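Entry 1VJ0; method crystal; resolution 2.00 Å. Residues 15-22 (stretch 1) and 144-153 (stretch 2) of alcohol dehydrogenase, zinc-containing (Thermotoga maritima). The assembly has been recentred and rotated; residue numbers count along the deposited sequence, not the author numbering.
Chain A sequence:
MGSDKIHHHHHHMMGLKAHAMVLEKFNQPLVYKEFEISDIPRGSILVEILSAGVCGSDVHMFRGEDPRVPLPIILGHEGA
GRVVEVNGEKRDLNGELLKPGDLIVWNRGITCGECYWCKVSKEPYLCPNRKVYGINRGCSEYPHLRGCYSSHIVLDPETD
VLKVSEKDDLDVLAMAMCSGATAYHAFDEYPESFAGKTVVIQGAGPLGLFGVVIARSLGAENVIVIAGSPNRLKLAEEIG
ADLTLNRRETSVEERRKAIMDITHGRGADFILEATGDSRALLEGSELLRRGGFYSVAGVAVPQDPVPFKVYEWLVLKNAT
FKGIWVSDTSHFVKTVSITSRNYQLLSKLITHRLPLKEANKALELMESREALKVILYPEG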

# COMPACT_ATOMS: atom_id res chain seq x y z
N GLY A 15 -49.38 8.43 19.77
CA GLY A 15 -47.97 8.17 19.50
C GLY A 15 -47.61 6.70 19.59
O GLY A 15 -48.40 5.88 20.01
N LEU A 16 -46.38 6.37 19.21
CA LEU A 16 -45.85 5.01 19.36
C LEU A 16 -45.41 4.82 20.80
O LEU A 16 -44.71 5.67 21.37
CB LEU A 16 -44.70 4.79 18.37
CG LEU A 16 -43.92 3.49 18.45
CD1 LEU A 16 -43.64 2.95 17.07
CD2 LEU A 16 -42.60 3.72 19.15
N LYS A 17 -45.85 3.72 21.40
CA LYS A 17 -45.48 3.39 22.79
C LYS A 17 -44.20 2.56 22.79
O LYS A 17 -44.17 1.46 22.25
CB LYS A 17 -46.61 2.60 23.49
N ALA A 18 -43.12 3.12 23.35
CA ALA A 18 -41.85 2.41 23.45
C ALA A 18 -41.47 2.26 24.93
O ALA A 18 -42.06 2.90 25.81
CB ALA A 18 -40.79 3.18 22.69
N HIS A 19 -40.49 1.39 25.18
CA HIS A 19 -39.95 1.20 26.50
C HIS A 19 -38.46 0.87 26.42
O HIS A 19 -37.96 0.42 25.37
CB HIS A 19 -40.70 0.13 27.26
CG HIS A 19 -40.58 -1.24 26.67
ND1 HIS A 19 -41.44 -1.70 25.70
CD2 HIS A 19 -39.71 -2.25 26.91
CE1 HIS A 19 -41.12 -2.95 25.38
NE2 HIS A 19 -40.05 -3.30 26.08
N ALA A 20 -37.76 1.11 27.53
CA ALA A 20 -36.34 0.87 27.58
C ALA A 20 -35.86 0.67 29.01
O ALA A 20 -36.58 0.92 29.98
CB ALA A 20 -35.61 2.05 26.89
N MET A 21 -34.64 0.17 29.11
CA MET A 21 -33.97 -0.02 30.37
C MET A 21 -32.89 1.05 30.47
O MET A 21 -31.95 1.05 29.71
CB MET A 21 -33.35 -1.41 30.44
CG MET A 21 -34.41 -2.50 30.43
SD MET A 21 -35.56 -2.49 31.82
CE MET A 21 -34.49 -3.07 33.12
N VAL A 22 -33.12 1.96 31.41
CA VAL A 22 -32.36 3.19 31.56
C VAL A 22 -31.35 3.06 32.71
O VAL A 22 -31.70 2.63 33.79
CB VAL A 22 -33.33 4.35 31.79
CG1 VAL A 22 -32.61 5.69 31.98
CG2 VAL A 22 -34.34 4.39 30.61
N HIS A 144 -35.25 10.78 22.97
CA HIS A 144 -34.80 9.88 24.07
C HIS A 144 -34.08 8.58 23.69
O HIS A 144 -33.08 8.22 24.33
CB HIS A 144 -35.96 9.49 24.99
CG HIS A 144 -36.77 10.66 25.47
ND1 HIS A 144 -36.24 11.64 26.29
CD2 HIS A 144 -38.07 11.00 25.26
CE1 HIS A 144 -37.17 12.55 26.54
NE2 HIS A 144 -38.29 12.18 25.94
N LEU A 145 -34.59 7.89 22.68
CA LEU A 145 -34.20 6.51 22.34
C LEU A 145 -32.93 6.48 21.49
O LEU A 145 -32.98 6.42 20.25
CB LEU A 145 -35.37 5.79 21.61
CG LEU A 145 -36.72 5.82 22.35
CD1 LEU A 145 -37.80 5.21 21.52
CD2 LEU A 145 -36.64 5.15 23.74
N ARG A 146 -31.78 6.54 22.18
CA ARG A 146 -30.49 6.67 21.51
C ARG A 146 -29.56 5.50 21.87
O ARG A 146 -28.34 5.61 21.74
CB ARG A 146 -29.82 8.01 21.82
CG ARG A 146 -30.58 9.22 21.33
CD ARG A 146 -30.96 9.20 19.88
NE ARG A 146 -31.40 10.55 19.46
CZ ARG A 146 -31.59 10.92 18.21
NH1 ARG A 146 -31.42 10.05 17.22
NH2 ARG A 146 -31.99 12.15 17.94
N GLY A 147 -30.16 4.38 22.26
CA GLY A 147 -29.45 3.16 22.57
C GLY A 147 -30.32 1.95 22.27
O GLY A 147 -31.51 2.10 22.06
N CYS A 148 -29.70 0.76 22.23
CA CYS A 148 -30.39 -0.43 21.78
C CYS A 148 -31.10 -1.24 22.87
O CYS A 148 -31.85 -2.15 22.53
CB CYS A 148 -29.40 -1.34 21.05
SG CYS A 148 -28.76 -0.56 19.55
N TYR A 149 -30.86 -0.93 24.16
CA TYR A 149 -31.59 -1.58 25.25
C TYR A 149 -32.98 -0.93 25.36
O TYR A 149 -33.36 -0.33 26.40
CB TYR A 149 -30.90 -1.42 26.59
CG TYR A 149 -29.57 -2.13 26.85
CD1 TYR A 149 -28.77 -2.64 25.84
CD2 TYR A 149 -29.11 -2.26 28.17
CE1 TYR A 149 -27.52 -3.22 26.13
CE2 TYR A 149 -27.91 -2.82 28.46
CZ TYR A 149 -27.12 -3.32 27.44
OH TYR A 149 -25.91 -3.87 27.75
N SER A 150 -33.76 -1.16 24.31
CA SER A 150 -34.98 -0.45 24.08
C SER A 150 -35.79 -1.23 23.04
O SER A 150 -35.26 -2.04 22.24
CB SER A 150 -34.63 0.96 23.54
OG SER A 150 -35.76 1.74 23.29
N SER A 151 -37.08 -0.97 23.04
CA SER A 151 -38.01 -1.53 22.06
C SER A 151 -37.73 -0.90 20.71
O SER A 151 -37.90 -1.57 19.67
CB SER A 151 -39.46 -1.26 22.51
OG SER A 151 -39.71 0.15 22.64
N HIS A 152 -37.28 0.36 20.74
CA HIS A 152 -37.07 1.17 19.54
C HIS A 152 -35.85 2.03 19.70
O HIS A 152 -35.46 2.38 20.83
CB HIS A 152 -38.29 2.08 19.28
CG HIS A 152 -39.54 1.31 18.98
ND1 HIS A 152 -40.36 0.82 19.98
CD2 HIS A 152 -40.12 0.96 17.81
CE1 HIS A 152 -41.37 0.15 19.43
NE2 HIS A 152 -41.24 0.21 18.11
N ILE A 153 -35.28 2.44 18.57
CA ILE A 153 -34.23 3.45 18.55
C ILE A 153 -34.53 4.44 17.42
O ILE A 153 -35.13 4.08 16.40
CB ILE A 153 -32.82 2.78 18.36
CG1 ILE A 153 -31.68 3.79 18.57
CG2 ILE A 153 -32.73 2.13 16.97
CD1 ILE A 153 -30.33 3.11 18.68

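What holds the two backbones together? Three hydrogen bonds link the stretches, and two of them close on the same pair of residues. The amide of Ser-151 donates to the carbonyl of His-19, N to O 2.9 Å, while the amide of His-19 donates to the side-chain hydroxyl of Ser-151, N to OG 2.9 Å; both run nearly straight, at 164° about the hydrogen. The serine thus serves the strand twice, once with its backbone and once with its side chain. Two residues along, Met-21 N donates to Tyr-149 O at 3.0 Å and 170°. These links flank a single beta bridge between Ala-20 and Ser-150, whose CA atoms lie 4.0 Å apart. The pairing runs from His-19 with Ser-151 to Met-21 with Tyr-149, so the two chains pass in opposite directions.

How is the serine hydroxyl at the centre of this contact kept in place? Ser-151 takes the p rotamer, and its OG lies 2.8 Å from ND1 of its neighbour His-152 in a hydrogen bond that either atom could donate. The same hydroxyl accepts from His-19 N, so it joins the strand to the imidazole of His-152. Ser-150 turns its hydroxyl to its own stretch: OG donates to His-152 O across a short 2.6 Å, tying it to the backbone of the residue where the strand of stretch 2 begins.

Where do the rings of His-19 and His-152 meet the opposing stretch? Each receives a carbon over one face. Leu-16 CD2 sits 3.7 Å from the centroid of the His-152 ring, only 5° off the normal, a CH-pi contact in which a methyl group lies almost squarely above the imidazole. In the reverse sense, Ser-151 CB lies 4.0 Å from the centroid of the His-19 ring, 22° off the normal. The CA-to-CB bond of His-19 points away from stretch 2, yet with chi1 at 65° the ring comes back near enough to cover the serine.

Which side chains pack beside the polar links? Mostly the methyl groups of Ala-18 and Ala-20. Ala-18 points toward stretch 2, and its CB packs 3.8 Å from Leu-145 CD1, an apolar pairing beside the polar cluster; the same methyl comes within 3.2 Å of Ser-151 OG. Ala-20 CB approaches Tyr-149 O at 3.3 Å, close to the bridge itself. Together the two stretches bury 407 Å², counting both sides, a contact between segments well over a hundred residues apart in sequence.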